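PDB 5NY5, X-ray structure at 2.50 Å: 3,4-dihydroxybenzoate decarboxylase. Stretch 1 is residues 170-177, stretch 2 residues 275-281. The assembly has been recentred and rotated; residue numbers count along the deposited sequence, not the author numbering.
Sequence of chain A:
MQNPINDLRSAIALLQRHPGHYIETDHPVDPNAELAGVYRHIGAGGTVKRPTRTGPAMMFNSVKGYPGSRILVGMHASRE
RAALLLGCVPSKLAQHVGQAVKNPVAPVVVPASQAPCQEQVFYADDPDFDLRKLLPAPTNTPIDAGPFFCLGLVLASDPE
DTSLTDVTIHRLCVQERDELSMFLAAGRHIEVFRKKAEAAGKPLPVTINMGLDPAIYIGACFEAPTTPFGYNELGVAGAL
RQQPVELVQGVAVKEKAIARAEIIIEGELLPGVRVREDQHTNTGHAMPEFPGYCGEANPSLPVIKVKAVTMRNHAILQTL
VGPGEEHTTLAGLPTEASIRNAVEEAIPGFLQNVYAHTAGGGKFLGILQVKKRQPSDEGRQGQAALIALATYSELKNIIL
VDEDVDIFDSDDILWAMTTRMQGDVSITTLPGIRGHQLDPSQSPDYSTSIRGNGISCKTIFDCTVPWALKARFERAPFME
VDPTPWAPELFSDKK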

# COMPACT_ATOMS: atom_id res chain seq x y z
N HIS A 170 10.95 -40.61 -13.00
CA HIS A 170 11.53 -40.47 -11.68
C HIS A 170 13.04 -40.37 -11.80
O HIS A 170 13.62 -40.62 -12.86
CB HIS A 170 11.16 -41.66 -10.77
CG HIS A 170 9.70 -41.94 -10.70
ND1 HIS A 170 8.95 -41.73 -9.56
CD2 HIS A 170 8.84 -42.43 -11.63
CE1 HIS A 170 7.70 -42.07 -9.79
NE2 HIS A 170 7.60 -42.50 -11.03
N ARG A 171 13.68 -40.00 -10.70
CA ARG A 171 15.13 -40.05 -10.58
C ARG A 171 15.50 -41.06 -9.50
O ARG A 171 14.79 -41.19 -8.49
CB ARG A 171 15.72 -38.67 -10.25
CG ARG A 171 15.34 -38.12 -8.88
CD ARG A 171 15.91 -36.73 -8.69
NE ARG A 171 15.61 -36.20 -7.36
CZ ARG A 171 15.84 -34.94 -6.99
NH1 ARG A 171 16.37 -34.09 -7.85
NH2 ARG A 171 15.53 -34.54 -5.77
N LEU A 172 16.59 -41.78 -9.72
CA LEU A 172 17.00 -42.86 -8.84
C LEU A 172 18.47 -42.71 -8.49
O LEU A 172 19.30 -42.47 -9.37
CB LEU A 172 16.75 -44.23 -9.48
CG LEU A 172 15.29 -44.61 -9.75
CD1 LEU A 172 14.82 -44.09 -11.10
CD2 LEU A 172 15.10 -46.11 -9.64
N CYS A 173 18.79 -42.87 -7.20
CA CYS A 173 20.15 -42.78 -6.72
C CYS A 173 20.68 -44.18 -6.43
O CYS A 173 20.00 -44.99 -5.80
CB CYS A 173 20.23 -41.92 -5.46
SG CYS A 173 21.89 -41.72 -4.78
N VAL A 174 21.89 -44.47 -6.91
CA VAL A 174 22.49 -45.78 -6.71
C VAL A 174 22.96 -45.89 -5.26
O VAL A 174 23.74 -45.07 -4.78
CB VAL A 174 23.65 -46.01 -7.69
CG1 VAL A 174 24.33 -47.33 -7.40
CG2 VAL A 174 23.15 -45.96 -9.12
N GLN A 175 22.48 -46.93 -4.57
CA GLN A 175 22.80 -47.14 -3.16
C GLN A 175 23.70 -48.35 -2.94
O GLN A 175 24.73 -48.24 -2.26
CB GLN A 175 21.51 -47.29 -2.35
CG GLN A 175 20.56 -46.12 -2.46
CD GLN A 175 21.11 -44.84 -1.86
OE1 GLN A 175 22.08 -44.87 -1.09
NE2 GLN A 175 20.50 -43.71 -2.19
N GLU A 176 23.33 -49.50 -3.49
CA GLU A 176 24.12 -50.71 -3.32
C GLU A 176 24.36 -51.39 -4.66
O GLU A 176 23.99 -50.84 -5.71
CB GLU A 176 23.43 -51.68 -2.36
CG GLU A 176 23.06 -51.08 -1.01
CD GLU A 176 24.27 -50.80 -0.14
OE1 GLU A 176 25.36 -51.32 -0.45
OE2 GLU A 176 24.12 -50.05 0.85
N ARG A 177 24.97 -52.57 -4.64
CA ARG A 177 25.14 -53.33 -5.88
C ARG A 177 23.81 -53.77 -6.47
O ARG A 177 23.73 -54.02 -7.67
CB ARG A 177 26.02 -54.56 -5.62
CG ARG A 177 25.62 -55.37 -4.40
CD ARG A 177 25.97 -56.84 -4.54
NE ARG A 177 24.94 -57.58 -5.26
CZ ARG A 177 24.89 -58.91 -5.34
NH1 ARG A 177 23.92 -59.50 -6.01
NH2 ARG A 177 25.81 -59.64 -4.73
N VAL A 275 15.43 -45.71 3.40
CA VAL A 275 16.82 -45.28 3.35
C VAL A 275 16.84 -43.76 3.19
O VAL A 275 15.90 -43.16 2.68
CB VAL A 275 17.59 -45.97 2.20
CG1 VAL A 275 17.21 -45.38 0.85
CG2 VAL A 275 19.08 -45.89 2.43
N ARG A 276 17.92 -43.15 3.67
CA ARG A 276 18.16 -41.74 3.41
C ARG A 276 19.08 -41.60 2.20
O ARG A 276 19.98 -42.42 2.00
CB ARG A 276 18.76 -41.03 4.63
CG ARG A 276 20.16 -41.46 5.03
CD ARG A 276 20.59 -40.69 6.27
NE ARG A 276 21.95 -41.03 6.68
CZ ARG A 276 23.03 -40.37 6.28
NH1 ARG A 276 22.92 -39.35 5.45
NH2 ARG A 276 24.23 -40.75 6.71
N GLU A 277 18.82 -40.57 1.40
CA GLU A 277 19.40 -40.49 0.06
C GLU A 277 20.93 -40.46 0.11
O GLU A 277 21.59 -41.13 -0.69
CB GLU A 277 18.85 -39.27 -0.66
CG GLU A 277 18.69 -39.43 -2.16
CD GLU A 277 17.72 -38.42 -2.74
OE1 GLU A 277 17.19 -37.60 -1.97
OE2 GLU A 277 17.49 -38.45 -3.97
N ASP A 278 21.50 -39.70 1.04
CA ASP A 278 22.94 -39.50 1.11
C ASP A 278 23.60 -40.41 2.14
O ASP A 278 24.58 -40.01 2.78
CB ASP A 278 23.25 -38.04 1.43
CG ASP A 278 22.72 -37.62 2.79
OD1 ASP A 278 21.72 -38.21 3.26
OD2 ASP A 278 23.30 -36.69 3.40
N GLN A 279 23.10 -41.64 2.29
CA GLN A 279 23.62 -42.52 3.34
C GLN A 279 25.10 -42.84 3.14
O GLN A 279 25.83 -42.99 4.13
CB GLN A 279 22.81 -43.81 3.39
CG GLN A 279 22.83 -44.62 2.11
CD GLN A 279 22.42 -46.06 2.33
OE1 GLN A 279 22.36 -46.53 3.47
NE2 GLN A 279 22.13 -46.77 1.25
N HIS A 280 25.56 -42.93 1.90
CA HIS A 280 26.95 -43.27 1.62
C HIS A 280 27.84 -42.06 1.42
O HIS A 280 29.07 -42.21 1.43
CB HIS A 280 27.04 -44.18 0.39
CG HIS A 280 26.38 -45.51 0.56
ND1 HIS A 280 26.90 -46.50 1.36
CD2 HIS A 280 25.24 -46.02 0.03
CE1 HIS A 280 26.12 -47.56 1.32
NE2 HIS A 280 25.10 -47.30 0.52
N THR A 281 27.27 -40.87 1.25
CA THR A 281 28.06 -39.67 1.01
C THR A 281 27.96 -38.63 2.12
O THR A 281 28.94 -37.92 2.36
CB THR A 281 27.64 -39.01 -0.31
OG1 THR A 281 26.23 -38.81 -0.31
CG2 THR A 281 28.02 -39.90 -1.49
O HOH W 1 15.72 -35.66 -2.64

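Residues 170-174 belong to a strand that begins earlier in the chain, whereas residues 275-281 form no regular helix or strand and instead fold through a type I β turn from Arg276 to Gln279. The turn is closed by a weak hydrogen bond from Gln279 N to Arg276 O (3.2 Å), and Thr281 N donates in turn to Asp278 O (3.2 Å). The two backbones stay apart: the closest CA atoms are those of Cys173 and Glu277, at 7.2 Å, and of Gln175 and His280, at 7.4 Å. No backbone-to-backbone hydrogen bond crosses this gap, so side chains must bridge it. Together the stretches bury 327 Å².

Along the strand the side chains alternate. Leu172 and Val174 point away from the turn, while Cys173 points toward it, its SG 4.1 Å from Glu277 O and its CB 4.4 Å from Glu277 CG, a packing contact.

Gln175 has the largest area covered by the other stretch. Its CA-to-CB bond runs sideways, but with chi1 and chi2 both in m the amide reaches the turn and is used at both ends. NE2 donates to Glu277 O at 3.2 Å, nearly linearly (170°), while OE1 accepts from Gln279 NE2 at 3.0 Å (158°). One side chain thus ties a backbone carbonyl within the turn to the side chain of the turn's last residue.

His280, with chi1 in m, points its CA-to-CB bond toward the first stretch. Its NE2 donates to Glu176 OE2 at 2.9 Å; the carboxylate oxygen lies at the ring edge, near its plane, but the N-H...O angle of 129° makes the bond weak. The same NE2 lies 3.0 Å from Gln175 O, where the angle is too poor for a hydrogen bond. Short separation alone therefore does not establish a bond here.

At the other end of the contact, Arg171 and Glu277 bring opposite charges together without forming a salt bridge. Arg171 NE and Glu277 OE2 are 4.5 Å apart, and the oxygen sits well out of the guanidinium plane, so no N-H points at it. A water bridges the two groups: its oxygen donates to Glu277 OE1 at 2.5 Å and accepts a weak hydrogen bond from Arg171 NH2 at 3.3 Å.

Within the turn, Arg276 and Asp278 both direct their CA-to-CB bonds away from the strand and pair with each other. The salt bridge between Arg276 NH1 and Asp278 OD1, at 2.7 Å, includes a weak hydrogen bond (122°) and links two residues of the turn through their side chains.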